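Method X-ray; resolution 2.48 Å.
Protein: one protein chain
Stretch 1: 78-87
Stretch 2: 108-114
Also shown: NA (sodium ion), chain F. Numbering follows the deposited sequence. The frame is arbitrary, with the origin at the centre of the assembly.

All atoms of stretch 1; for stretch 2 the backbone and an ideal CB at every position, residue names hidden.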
# COMPACT_ATOMS: atom_id res chain seq x y z
N ALA B 78 1.39 16.13 2.22
CA ALA B 78 0.30 15.31 2.70
C ALA B 78 0.76 13.87 2.92
O ALA B 78 0.45 13.27 3.95
CB ALA B 78 -0.87 15.35 1.73
N ALA B 79 1.52 13.35 1.97
CA ALA B 79 1.99 11.96 2.02
C ALA B 79 2.79 11.69 3.29
O ALA B 79 2.58 10.68 3.96
CB ALA B 79 2.82 11.64 0.79
N LEU B 80 3.70 12.61 3.62
CA LEU B 80 4.49 12.48 4.83
C LEU B 80 3.62 12.62 6.07
O LEU B 80 3.79 11.89 7.05
CB LEU B 80 5.61 13.52 4.86
CG LEU B 80 6.79 13.29 3.91
CD1 LEU B 80 7.76 14.47 3.99
CD2 LEU B 80 7.50 11.99 4.25
N LYS B 81 2.69 13.56 6.02
CA LYS B 81 1.81 13.82 7.16
C LYS B 81 0.85 12.65 7.37
O LYS B 81 0.53 12.31 8.51
CB LYS B 81 1.06 15.13 6.96
CG LYS B 81 1.95 16.36 7.13
CD LYS B 81 1.29 17.60 6.56
CE LYS B 81 2.13 18.84 6.83
NZ LYS B 81 2.21 19.14 8.29
N ILE B 82 0.39 12.04 6.29
CA ILE B 82 -0.43 10.83 6.37
C ILE B 82 0.32 9.72 7.10
O ILE B 82 -0.21 9.10 8.03
CB ILE B 82 -0.85 10.32 4.98
CG1 ILE B 82 -1.84 11.28 4.32
CG2 ILE B 82 -1.48 8.93 5.09
CD1 ILE B 82 -2.07 11.00 2.85
N ALA B 83 1.55 9.48 6.68
CA ALA B 83 2.38 8.44 7.27
C ALA B 83 2.69 8.71 8.74
O ALA B 83 2.53 7.82 9.59
CB ALA B 83 3.67 8.28 6.49
N SER B 84 3.13 9.93 9.04
CA SER B 84 3.49 10.29 10.41
C SER B 84 2.29 10.22 11.34
O SER B 84 2.41 9.78 12.49
CB SER B 84 4.12 11.68 10.45
OG SER B 84 3.24 12.66 9.92
N CYS B 85 1.12 10.64 10.85
CA CYS B 85 -0.12 10.53 11.63
C CYS B 85 -0.43 9.07 11.95
O CYS B 85 -0.70 8.73 13.10
CB CYS B 85 -1.29 11.15 10.87
SG CYS B 85 -1.35 12.95 10.93
N TYR B 86 -0.39 8.24 10.91
CA TYR B 86 -0.63 6.81 11.05
C TYR B 86 0.31 6.23 12.10
O TYR B 86 -0.12 5.51 13.01
CB TYR B 86 -0.40 6.10 9.71
CG TYR B 86 -1.09 4.76 9.56
CD1 TYR B 86 -1.86 4.47 8.44
CD2 TYR B 86 -0.98 3.79 10.55
CE1 TYR B 86 -2.48 3.24 8.30
CE2 TYR B 86 -1.60 2.56 10.42
CZ TYR B 86 -2.35 2.30 9.30
OH TYR B 86 -2.97 1.08 9.17
N TYR B 87 1.60 6.55 11.98
CA TYR B 87 2.61 6.00 12.88
C TYR B 87 2.48 6.50 14.31
O TYR B 87 2.50 5.71 15.25
CB TYR B 87 4.01 6.30 12.36
CG TYR B 87 5.08 5.86 13.33
CD1 TYR B 87 5.42 4.51 13.45
CD2 TYR B 87 5.74 6.77 14.15
CE1 TYR B 87 6.39 4.09 14.34
CE2 TYR B 87 6.71 6.36 15.05
CZ TYR B 87 7.03 5.02 15.14
OH TYR B 87 7.99 4.59 16.02
N UNK B 108 1.61 -1.89 17.82
CA UNK B 108 2.39 -0.97 17.02
C UNK B 108 2.10 -1.08 15.53
O UNK B 108 1.07 -1.63 15.13
CB UNK B 108 3.88 -1.21 17.27
N UNK B 109 3.02 -0.57 14.72
CA UNK B 109 2.82 -0.47 13.28
C UNK B 109 4.12 -0.08 12.58
O UNK B 109 5.09 0.33 13.22
CB UNK B 109 1.72 0.55 12.96
N UNK B 110 4.14 -0.21 11.25
CA UNK B 110 5.24 0.28 10.44
C UNK B 110 4.70 0.89 9.15
O UNK B 110 3.91 0.26 8.44
CB UNK B 110 6.23 -0.85 10.13
N UNK B 111 5.12 2.12 8.85
CA UNK B 111 4.64 2.82 7.66
C UNK B 111 5.80 3.38 6.85
O UNK B 111 6.75 3.95 7.40
CB UNK B 111 3.68 3.95 8.05
N UNK B 112 5.74 3.21 5.53
CA UNK B 112 6.74 3.76 4.65
C UNK B 112 6.13 4.59 3.53
O UNK B 112 5.00 4.35 3.11
CB UNK B 112 7.59 2.63 4.06
N UNK B 113 6.88 5.58 3.05
CA UNK B 113 6.46 6.34 1.88
C UNK B 113 7.53 6.29 0.80
O UNK B 113 8.70 6.59 1.05
CB UNK B 113 6.16 7.79 2.26
N UNK B 114 7.13 5.91 -0.41
CA UNK B 114 8.06 5.76 -1.51
C UNK B 114 7.83 6.82 -2.58
O UNK B 114 6.69 7.07 -2.98
CB UNK B 114 7.94 4.36 -2.12
NA NA F . -0.01 -0.06 19.42

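The helix of stretch 1 runs almost antiparallel to the strand at 110-114, their axes 173° apart in direction and 8.2 Å apart at closest approach. Ala79, Ala83 and Tyr86 point their CB atoms toward the strand, and the backbone amides of 82 to 87 are already spent on helical hydrogen bonds. What the helix offers is therefore mostly carbon, with room left where the small alanines Ala79 and Ala83 face the strand.

Position 108 has phi 76° and psi -161°. The positive phi favours glycine, and an ideal CB would find nothing of stretch 1 within 5.5 Å. The residue is Gly108, whose N lies 2.9 Å from the sodium ion NA, which it binds together with atoms from elsewhere in the structure.

At position 109 CA-to-CB points toward the helix, and the ideal CB stands 4.6 Å from Tyr86 CE2 and 5.4 Å from Tyr87 CD1. A branched or medium-sized apolar side chain could reach both tyrosines. Val109, with chi1 p, does so with two methyls: CG2 is 3.7 Å from Tyr86 CE2, and CG1 is 4.1 Å from Tyr87 CD1.

Position 110 turns its CB away, so stretch 1 sets no preference; many residues would do. It is Ser110, its OG hydrogen-bonded elsewhere in the structure.

Position 111 is the centre of the register, its CA 6.1 Å from Ala83 CA. Its ideal CB points toward the helix, 4.3 Å from Ala83 O and 4.9 Å from Tyr86 CB. That carbonyl oxygen already accepts from Tyr87 N, and the surroundings suit a compact apolar group; valine, isoleucine or perhaps alanine are reasonable candidates. Val111, chi1 t, puts CG1 3.6 Å from Ala83 CB, while CG2 sits 3.9 Å from Tyr86 CG and makes an off-centre CH-pi contact, 4.3 Å from the ring centroid.

Position 112 points away and its phi of -128° does not require glycine, so many residues would do; Gly112 adds almost nothing here.

Position 113 returns to the helix, with ideal CB distances of 4.8 Å to Leu80 CD2 and 4.9 Å to Ala83 CB. Small helix residues let a beta-branched aliphatic come close; valine or isoleucine would suit. Val113, chi1 t, spans two alanines one turn apart: CG2 is 3.5 Å from Ala83 CB, and CG1 is 4.2 Å from Ala79 CB.

Position 114 is out of reach of the helix, which leaves it free; it is Ala114. The rule is alternation: valines at 109, 111 and 113 pack apolar surface, without a hydrogen bond between the stretches.

Stretch 2, residues 108-114: GVSVGVA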
# COMPACT_ATOMS: atom_id res chain seq x y z
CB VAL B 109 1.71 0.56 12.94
CG1 VAL B 109 2.28 1.98 12.97
CG2 VAL B 109 1.08 0.27 11.59
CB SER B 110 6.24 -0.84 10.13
OG SER B 110 5.66 -1.81 9.28
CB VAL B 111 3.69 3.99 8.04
CG1 VAL B 111 3.17 4.69 6.79
CG2 VAL B 111 2.53 3.48 8.89
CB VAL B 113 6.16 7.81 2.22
CG1 VAL B 113 5.64 8.54 1.00
CG2 VAL B 113 5.15 7.90 3.34
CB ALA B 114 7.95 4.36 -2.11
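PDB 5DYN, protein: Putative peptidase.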